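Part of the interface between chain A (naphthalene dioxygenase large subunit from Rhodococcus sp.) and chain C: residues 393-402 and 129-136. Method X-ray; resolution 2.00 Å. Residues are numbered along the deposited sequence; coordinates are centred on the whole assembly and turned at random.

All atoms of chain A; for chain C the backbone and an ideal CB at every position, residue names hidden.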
# COMPACT_ATOMS: atom_id res chain seq x y z
N LEU A 393 22.72 17.32 11.41
CA LEU A 393 23.55 16.90 10.28
C LEU A 393 24.88 17.67 10.33
O LEU A 393 24.88 18.86 10.67
CB LEU A 393 22.80 17.20 9.00
CG LEU A 393 21.41 16.57 8.86
CD1 LEU A 393 20.68 17.09 7.59
CD2 LEU A 393 21.47 15.03 8.87
N ASN A 394 26.00 17.01 9.98
CA ASN A 394 27.29 17.67 10.08
C ASN A 394 27.69 18.23 8.70
O ASN A 394 27.97 17.48 7.76
CB ASN A 394 28.36 16.71 10.67
CG ASN A 394 29.73 17.39 10.89
OD1 ASN A 394 30.38 17.82 9.94
ND2 ASN A 394 30.19 17.43 12.15
N TYR A 395 27.70 19.56 8.60
CA TYR A 395 28.16 20.23 7.42
C TYR A 395 29.46 21.01 7.70
O TYR A 395 29.71 22.08 7.09
CB TYR A 395 27.04 21.15 6.92
CG TYR A 395 25.93 20.37 6.25
CD1 TYR A 395 24.71 20.17 6.90
CD2 TYR A 395 26.08 19.85 4.93
CE1 TYR A 395 23.70 19.45 6.29
CE2 TYR A 395 25.03 19.15 4.31
CZ TYR A 395 23.86 18.95 5.02
OH TYR A 395 22.82 18.26 4.47
N GLN A 396 30.30 20.46 8.58
CA GLN A 396 31.48 21.19 9.04
C GLN A 396 32.75 21.09 8.16
O GLN A 396 33.82 21.53 8.56
CB GLN A 396 31.86 20.76 10.46
CG GLN A 396 30.73 20.93 11.51
CD GLN A 396 31.25 20.69 12.92
OE1 GLN A 396 32.01 19.74 13.16
NE2 GLN A 396 30.83 21.53 13.86
N MET A 397 32.63 20.48 7.00
CA MET A 397 33.79 20.35 6.11
C MET A 397 34.34 21.73 5.73
O MET A 397 33.68 22.51 5.02
CB MET A 397 33.40 19.56 4.85
CG MET A 397 34.59 19.16 4.00
SD MET A 397 34.05 18.38 2.51
CE MET A 397 33.76 16.76 3.09
N GLY A 398 35.55 22.04 6.21
CA GLY A 398 36.21 23.28 5.83
C GLY A 398 36.09 24.32 6.94
O GLY A 398 36.70 25.39 6.87
N ARG A 399 35.31 24.02 7.96
CA ARG A 399 35.18 24.94 9.09
C ARG A 399 36.58 25.25 9.63
O ARG A 399 37.41 24.33 9.87
CB ARG A 399 34.31 24.35 10.18
CG ARG A 399 33.71 25.37 11.11
CD ARG A 399 32.77 24.75 12.14
NE ARG A 399 32.25 25.73 13.08
CZ ARG A 399 32.80 25.97 14.27
NH1 ARG A 399 33.87 25.29 14.65
NH2 ARG A 399 32.27 26.88 15.09
N GLY A 400 36.85 26.54 9.76
CA GLY A 400 38.12 27.01 10.28
C GLY A 400 39.23 26.97 9.26
O GLY A 400 40.36 27.30 9.60
N VAL A 401 38.91 26.59 8.02
CA VAL A 401 39.91 26.43 6.96
C VAL A 401 39.55 27.16 5.65
O VAL A 401 40.43 27.75 5.04
CB VAL A 401 40.19 24.93 6.64
CG1 VAL A 401 41.40 24.76 5.75
CG2 VAL A 401 40.36 24.11 7.91
N LEU A 402 38.29 27.11 5.22
CA LEU A 402 37.87 27.67 3.91
C LEU A 402 38.12 29.16 3.80
O LEU A 402 37.71 29.95 4.68
CB LEU A 402 36.37 27.43 3.66
CG LEU A 402 35.82 26.05 3.25
CD1 LEU A 402 34.31 26.17 3.02
CD2 LEU A 402 36.50 25.52 2.01
N UNK C 129 42.82 16.49 3.79
CA UNK C 129 42.57 17.21 2.54
C UNK C 129 41.24 17.96 2.59
O UNK C 129 41.13 19.05 2.03
CB UNK C 129 42.58 16.24 1.36
N UNK C 130 40.22 17.38 3.22
CA UNK C 130 38.93 18.04 3.27
C UNK C 130 38.69 18.79 4.59
O UNK C 130 38.09 19.88 4.59
CB UNK C 130 37.82 17.01 3.05
N UNK C 131 39.12 18.22 5.71
CA UNK C 131 38.79 18.81 7.02
C UNK C 131 39.95 19.61 7.66
O UNK C 131 39.77 20.23 8.72
CB UNK C 131 38.36 17.70 7.98
N UNK C 132 41.12 19.60 7.03
CA UNK C 132 42.29 20.29 7.55
C UNK C 132 42.65 19.82 8.94
O UNK C 132 43.19 20.61 9.73
CB UNK C 132 42.05 21.80 7.56
N UNK C 133 42.34 18.55 9.24
CA UNK C 133 42.47 17.97 10.58
C UNK C 133 41.73 18.73 11.69
O UNK C 133 42.07 18.59 12.86
CB UNK C 133 43.95 17.89 10.94
N UNK C 134 40.67 19.47 11.34
CA UNK C 134 39.99 20.29 12.36
C UNK C 134 38.84 19.53 13.03
O UNK C 134 38.34 19.93 14.11
CB UNK C 134 39.46 21.58 11.73
N UNK C 135 38.41 18.44 12.42
CA UNK C 135 37.23 17.73 12.91
C UNK C 135 37.58 16.92 14.15
O UNK C 135 38.42 16.04 14.10
CB UNK C 135 36.66 16.82 11.82
N UNK C 136 36.94 17.25 15.27
CA UNK C 136 37.18 16.56 16.52
C UNK C 136 36.38 15.26 16.57
O UNK C 136 35.20 15.28 16.89
CB UNK C 136 36.82 17.46 17.70

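Position 129 has no atom of the chain A stretch within 5.5 Å of its ideal CB, and its phi/psi of -65/-37 suits almost any residue. Chain A therefore sets no preference. The deposited residue is D129(C), which makes no contact here.

At position 130 the CA-to-CB bond runs sideways, yet the ideal CB already lies 4.0 Å from CG of M397(A). That distance is a full van der Waals contact, so a small apolar side chain fits directly. The residue is A130(C), whose CB meets CG of M397(A) at 4.0 Å. Its carbonyl O approaches the same CG at 3.6 Å and N of G398(A) at 3.7 Å.

Position 131 also points sideways, with its ideal CB 5.5 Å from N of G398(A), too far for a short side chain to do much. Chain A offers the extended M397(A) side chain (chi1 and chi2 both t) and, farther along, the OD1 of N394(A). A long apolar side chain or an aromatic ring could lie against the methionine, and an aromatic one with a polar tip could also reach toward N394(A). The deposited Y131(C), with chi1 at -67° (m), brings its end nearer than its CB. CG of M397(A) sits 4.3 Å from the centroid of the ring formed by CG to CZ of Y131(C), 11° off the normal, a CH-pi contact over the face. Beyond the ring, OH of Y131(C) is 2.5 Å from water 1, which also lies 2.9 Å from OD1 of N394(A). Water 2 lies 2.9 Å from O of Y131(C) and 2.8 Å from O of R399(A), bridging the two backbones; no direct hydrogen bond joins the stretches.

Position 132 gives the firmest inference. Its ideal CB would be 2.9 Å from CG2 of V401(A), a clash, and its phi of 57° independently favours glycine. G132(C) is found, its CA 4.3 Å from CG2 of V401(A).

Position 133 points away, and its phi/psi of 55/25 would suit glycine, asparagine or aspartate. N133(C) occupies it, within the type I' turn that runs from Y131(C) to position 134.

Position 134 points toward chain A, its ideal CB 3.9 Å from O of R399(A) and 4.7 Å from CG2 of V401(A). A side chain with a flexible aliphatic portion would suit, whether its end is polar or not. In Q134(C), CG packs 3.7 Å from CG2 of V401(A), while NE2 donates to O of G132(C) at 3.2 Å, tying the amide back to its own turn.

At position 135 the CA-to-CB bond points sideways and no atom of the chain A stretch lies within 5.5 Å of the ideal CB, so a longer side chain is needed; since the amides of N394(A) and Q396(A) are hydrogen-bonded to each other, an apolar one such as leucine or methionine can rest against them, though a polar one is not excluded. L135(C) does so, placing CD1 3.7 Å from OE1 of Q396(A) and 4.0 Å from ND2 of N394(A).

Position 136 points sideways with no atom of the chain A stretch within 5.5 Å of its ideal CB, so any residue, polar or charged included, would suit; the deposited K136(C) stays clear of the chain A stretch.

Chain C 129-136: DAYGNQLK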
# COMPACT_ATOMS: atom_id res chain seq x y z
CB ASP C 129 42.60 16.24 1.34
CG ASP C 129 44.01 15.72 1.05
OD1 ASP C 129 44.13 14.72 0.32
OD2 ASP C 129 45.04 16.24 1.55
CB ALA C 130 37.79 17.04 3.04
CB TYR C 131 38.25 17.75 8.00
CG TYR C 131 36.92 17.19 7.61
CD1 TYR C 131 36.82 16.08 6.76
CD2 TYR C 131 35.73 17.75 8.14
CE1 TYR C 131 35.61 15.56 6.42
CE2 TYR C 131 34.49 17.20 7.83
CZ TYR C 131 34.43 16.12 6.93
OH TYR C 131 33.19 15.59 6.59
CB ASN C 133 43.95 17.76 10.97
CG ASN C 133 44.65 16.73 10.07
OD1 ASN C 133 45.71 17.01 9.51
ND2 ASN C 133 44.07 15.55 9.94
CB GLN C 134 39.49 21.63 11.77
CG GLN C 134 40.62 22.56 11.27
CD GLN C 134 41.62 22.90 12.38
OE1 GLN C 134 41.21 23.29 13.49
NE2 GLN C 134 42.90 22.75 12.09
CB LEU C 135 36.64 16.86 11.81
CG LEU C 135 35.40 16.06 12.26
CD1 LEU C 135 34.11 16.85 12.10
CD2 LEU C 135 35.33 14.76 11.46
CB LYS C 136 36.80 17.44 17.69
CG LYS C 136 37.18 16.88 19.06
CD LYS C 136 37.03 17.96 20.09
CE LYS C 136 36.86 17.41 21.49
NZ LYS C 136 38.14 16.95 22.04
O HOH W 1 31.30 17.09 7.28
O HOH W 2 37.24 21.71 8.83
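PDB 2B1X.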